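Tail fiber protein (Acinetobacter phage AM24, PDB 5W5P) forms a trimeric phage tailspike that probably recognises, and may degrade, the capsular polysaccharide of its Acinetobacter host. Local coordinates at the interface of chains A and B. Residues are numbered along the deposited sequence; one frame, centred on the assembly and turned at random. Chains: chain A/B, Tail fiber protein.

Contact 1: the interface of chains A and B. Residues chain A 266, 288, 315; chain B 228-230, 259, 261, 281.
The A:Phe288 ring lies with one face against B:Asn228 and B:Ser259, while the A:His266 ring turns its edge toward the B:Asn228 carbonyl. The patch lies in the parallel beta-helix typical of phage tailspikes, where the helices of two chains meet side by side. On the covered face of the phenyl ring, B:Asn228 CA sits 3.6 Å from A:Phe288 CE2, and B:Ser259 CB stands over the neighbouring part of the rim, 3.9 Å from A:Phe288 CE1. From the other side of the ring plane B:Thr261 brings its hydroxyl to the rim, OG1 lying 3.6 Å from A:Phe288 CZ, with B:Asn230 OD1 close to CE2. The B:Asn228 amide is inclined 34° to the phenyl ring, whereas the B:Asn281 amide is nearly perpendicular to it and points its nitrogen toward CE1. In the ring plane of A:His266, CE1 approaches B:Asn228 O at 3.6 Å. Water 1 occupies another edge position of the imidazole and joins ND1 to B:Asn228 ND2, so one asparagine meets the histidine through its backbone oxygen and, by way of water, through its amide. A:His266 ND1 also lies in the plane of the phenyl ring, at its edge. A:Leu315 crosses B:Asn281 at about a right angle, its CB 3.6 Å from ND2, and CD2 reaches the B:Ser259 hydroxyl oxygen. With CG anti to the backbone N (chi1 -179°), B:Asn281 extends its amide toward the preceding coil; there ND2 gives B:Ser259 OG an almost straight hydrogen bond of 3.0 Å, in the amide plane, which fixes the amide's rotation beside the phenyl and leucine side chains.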
loop_
_atom_site.group_PDB
_atom_site.type_symbol
_atom_site.label_atom_id
_atom_site.label_comp_id
_atom_site.label_asym_id
_atom_site.label_seq_id
_atom_site.Cartn_x
_atom_site.Cartn_y
_atom_site.Cartn_z
ATOM N N HIS A 266 10.694 -15.954 -0.566
ATOM C CA HIS A 266 12.007 -15.884 -1.201
ATOM C C HIS A 266 11.950 -16.747 -2.463
ATOM O O HIS A 266 12.091 -17.971 -2.399
ATOM C CB HIS A 266 13.104 -16.353 -0.239
ATOM C CG HIS A 266 13.109 -15.635 1.077
ATOM N ND1 HIS A 266 14.032 -14.660 1.390
ATOM C CD2 HIS A 266 12.313 -15.760 2.165
ATOM C CE1 HIS A 266 13.801 -14.211 2.611
ATOM N NE2 HIS A 266 12.762 -14.863 3.103
ATOM N N PHE A 288 10.977 -11.365 -2.283
ATOM C CA PHE A 288 12.346 -11.260 -2.787
ATOM C C PHE A 288 12.508 -12.250 -3.939
ATOM O O PHE A 288 12.732 -13.442 -3.719
ATOM C CB PHE A 288 13.349 -11.549 -1.673
ATOM C CG PHE A 288 13.308 -10.565 -0.533
ATOM C CD1 PHE A 288 13.110 -9.212 -0.776
ATOM C CD2 PHE A 288 13.472 -10.991 0.781
ATOM C CE1 PHE A 288 13.080 -8.301 0.267
ATOM C CE2 PHE A 288 13.444 -10.085 1.831
ATOM C CZ PHE A 288 13.248 -8.736 1.571
ATOM N N LEU A 315 10.683 -7.358 -4.980
ATOM C CA LEU A 315 12.002 -7.301 -5.596
ATOM C C LEU A 315 11.976 -8.172 -6.844
ATOM O O LEU A 315 11.486 -9.306 -6.800
ATOM C CB LEU A 315 13.084 -7.772 -4.626
ATOM C CG LEU A 315 14.447 -8.225 -5.154
ATOM C CD1 LEU A 315 15.310 -7.044 -5.519
ATOM C CD2 LEU A 315 15.144 -9.069 -4.097
ATOM N N ASN B 228 18.348 -9.661 2.069
ATOM C CA ASN B 228 17.065 -10.348 1.959
ATOM C C ASN B 228 16.563 -10.775 3.340
ATOM O O ASN B 228 16.405 -11.959 3.643
ATOM C CB ASN B 228 17.161 -11.543 1.005
ATOM C CG ASN B 228 17.454 -11.132 -0.434
ATOM O OD1 ASN B 228 17.984 -10.053 -0.693
ATOM N ND2 ASN B 228 17.118 -12.004 -1.375
ATOM N N VAL B 229 16.313 -9.773 4.181
ATOM C CA VAL B 229 15.984 -9.975 5.587
ATOM C C VAL B 229 14.545 -9.543 5.824
ATOM O O VAL B 229 14.164 -8.416 5.486
ATOM C CB VAL B 229 16.939 -9.194 6.505
ATOM C CG1 VAL B 229 16.647 -9.508 7.969
ATOM C CG2 VAL B 229 18.385 -9.513 6.159
ATOM N N ASN B 230 13.754 -10.432 6.417
ATOM C CA ASN B 230 12.412 -10.117 6.899
ATOM C C ASN B 230 12.478 -10.013 8.421
ATOM O O ASN B 230 12.599 -11.025 9.117
ATOM C CB ASN B 230 11.408 -11.181 6.459
ATOM C CG ASN B 230 10.922 -10.979 5.038
ATOM O OD1 ASN B 230 10.777 -9.851 4.571
ATOM N ND2 ASN B 230 10.670 -12.078 4.340
ATOM N N SER B 259 17.746 -4.938 0.456
ATOM C CA SER B 259 16.579 -5.806 0.594
ATOM C C SER B 259 16.337 -6.177 2.059
ATOM O O SER B 259 16.492 -7.321 2.481
ATOM C CB SER B 259 16.728 -7.062 -0.271
ATOM O OG SER B 259 16.682 -6.751 -1.651
ATOM N N THR B 261 13.322 -5.727 4.957
ATOM C CA THR B 261 11.917 -5.439 5.220
ATOM C C THR B 261 11.689 -5.499 6.723
ATOM O O THR B 261 11.859 -6.557 7.336
ATOM C CB THR B 261 11.001 -6.432 4.500
ATOM O OG1 THR B 261 11.148 -6.286 3.083
ATOM C CG2 THR B 261 9.538 -6.201 4.883
ATOM N N ASN B 281 16.087 -1.234 -1.995
ATOM C CA ASN B 281 14.878 -2.027 -1.780
ATOM C C ASN B 281 14.589 -2.188 -0.285
ATOM O O ASN B 281 14.661 -3.268 0.292
ATOM C CB ASN B 281 15.010 -3.383 -2.479
ATOM C CG ASN B 281 13.783 -4.247 -2.308
ATOM O OD1 ASN B 281 12.652 -3.790 -2.483
ATOM N ND2 ASN B 281 13.999 -5.513 -1.955
HETATM O O HOH W 1 15.763 -14.565 -0.939
#

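Contact 2: the interface of chains A and B. Residues chain A 313-314, 335-337; chain B 281, 308, 310.
Two hydrogen bonds from B:Arg310 cross to a backbone carbonyl, A:Gly335 O, where strand 308-310 of one beta-helix meets a turn of the other. The guanidinium grips this oxygen side-on, NE at 2.7 Å from A:Gly335 O and NH1 on the same atom. Both bonds are strongly bent at hydrogen, and the oxygen is lifted somewhat out of the guanidinium plane. A third nitrogen, NH2, is used within chain B: it donates to B:Asn281 OD1 at 2.5 Å, with the acceptor in the guanidinium plane, so the group is held from two sides. The bend at chi2 (85°) turns the arginine tip toward both acceptors. Water 2 adds a bridge between A:Gly313 O and B:Asn281 ND2.

Van der Waals contacts back up the same groups. B:Val308 CG1 covers the centre of one guanidinium face, and A:Gly313 CA lies toward the opposite side of that plane, 3.7 Å from B:Arg310 CZ. The A:Tyr337 ring receives B:Asn281 CB over one face, a CH-pi contact 3.5 Å from CD2, offset toward the rim. B:Val308 meets the ring at its edge: CB lies in the ring plane, and CG2 dips toward the face opposite B:Asn281, 3.5 Å from A:Tyr337 CD2.

Within chain A, a short asparagine ladder braces the turns that offer these carbonyls. A:Asn336 OD1 accepts from A:Asn314 N at 2.9 Å and, from the opposite face of its plane, from A:Asn314 ND2. These asparagines occupy equivalent places in successive coils, each following a turn glycine and preceding strand 315-317 or 337-339, so the contact pairs stacked turns of chain A with the B:Asn281 turn and strand 308-310 of chain B.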
loop_
_atom_site.group_PDB
_atom_site.type_symbol
_atom_site.label_atom_id
_atom_site.label_comp_id
_atom_site.label_asym_id
_atom_site.label_seq_id
_atom_site.Cartn_x
_atom_site.Cartn_y
_atom_site.Cartn_z
ATOM N N GLY A 313 5.759 -3.532 -3.636
ATOM C CA GLY A 313 6.989 -3.707 -2.886
ATOM C C GLY A 313 7.770 -4.973 -3.169
ATOM O O GLY A 313 8.542 -5.416 -2.312
ATOM N N ASN A 314 7.598 -5.572 -4.345
ATOM C CA ASN A 314 8.361 -6.755 -4.704
ATOM C C ASN A 314 9.788 -6.381 -5.098
ATOM O O ASN A 314 10.078 -5.249 -5.495
ATOM C CB ASN A 314 7.705 -7.497 -5.866
ATOM C CG ASN A 314 6.436 -8.213 -5.463
ATOM O OD1 ASN A 314 6.468 -9.197 -4.720
ATOM N ND2 ASN A 314 5.306 -7.730 -5.965
ATOM N N GLY A 335 5.345 0.629 -5.672
ATOM C CA GLY A 335 6.629 0.536 -5.008
ATOM C C GLY A 335 7.464 -0.678 -5.336
ATOM O O GLY A 335 8.295 -1.082 -4.524
ATOM N N ASN A 336 7.270 -1.279 -6.506
ATOM C CA ASN A 336 8.102 -2.411 -6.880
ATOM C C ASN A 336 9.529 -1.960 -7.176
ATOM O O ASN A 336 9.798 -0.792 -7.474
ATOM C CB ASN A 336 7.517 -3.136 -8.089
ATOM C CG ASN A 336 6.278 -3.925 -7.738
ATOM O OD1 ASN A 336 6.320 -4.819 -6.888
ATOM N ND2 ASN A 336 5.156 -3.581 -8.367
ATOM N N TYR A 337 10.452 -2.912 -7.078
ATOM C CA TYR A 337 11.874 -2.691 -7.315
ATOM C C TYR A 337 12.289 -3.599 -8.466
ATOM O O TYR A 337 12.401 -4.820 -8.294
ATOM C CB TYR A 337 12.677 -2.975 -6.042
ATOM C CG TYR A 337 14.185 -2.822 -6.140
ATOM C CD1 TYR A 337 14.967 -3.801 -6.744
ATOM C CD2 TYR A 337 14.832 -1.724 -5.582
ATOM C CE1 TYR A 337 16.335 -3.676 -6.821
ATOM C CE2 TYR A 337 16.208 -1.594 -5.650
ATOM C CZ TYR A 337 16.955 -2.574 -6.269
ATOM O OH TYR A 337 18.326 -2.457 -6.343
ATOM N N ASN B 281 16.087 -1.234 -1.995
ATOM C CA ASN B 281 14.878 -2.027 -1.780
ATOM C C ASN B 281 14.589 -2.188 -0.285
ATOM O O ASN B 281 14.661 -3.268 0.292
ATOM C CB ASN B 281 15.010 -3.383 -2.479
ATOM C CG ASN B 281 13.783 -4.247 -2.308
ATOM O OD1 ASN B 281 12.652 -3.790 -2.483
ATOM N ND2 ASN B 281 13.999 -5.513 -1.955
ATOM N N VAL B 308 14.584 2.941 -4.074
ATOM C CA VAL B 308 13.280 2.477 -3.593
ATOM C C VAL B 308 13.264 2.347 -2.075
ATOM O O VAL B 308 14.029 1.573 -1.488
ATOM C CB VAL B 308 12.858 1.144 -4.242
ATOM C CG1 VAL B 308 11.451 0.756 -3.793
ATOM C CG2 VAL B 308 12.920 1.252 -5.742
ATOM N N ARG B 310 9.922 2.215 0.923
ATOM C CA ARG B 310 8.507 2.332 1.247
ATOM C C ARG B 310 8.387 2.374 2.759
ATOM O O ARG B 310 8.985 1.543 3.451
ATOM C CB ARG B 310 7.680 1.165 0.685
ATOM C CG ARG B 310 8.027 0.756 -0.733
ATOM C CD ARG B 310 9.202 -0.213 -0.763
ATOM N NE ARG B 310 9.165 -1.059 -1.949
ATOM C CZ ARG B 310 10.179 -1.816 -2.356
ATOM N NH1 ARG B 310 10.065 -2.546 -3.457
ATOM N NH2 ARG B 310 11.308 -1.837 -1.664
HETATM O O HOH W 2 11.201 -6.219 -1.265
#

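Contact 1 and contact 2 are consecutive stretches of one seam along the beta-helices, with their C-alpha centres about 10 Å apart. B:Asn281 belongs to both, its amide nitrogen and oxygen serving different neighbours, so the two patches are coupled through one side chain. In chain A, strands 266-268, 288-290, 315-317 and 337-339 follow one another from contact 1 into contact 2, and the contributing segments of chain B advance in the same order. The pairing is not an exact two-fold; in the trimeric tailspike each chain would present one surface to one neighbour and a different surface to the other, repeating this seam around the axis.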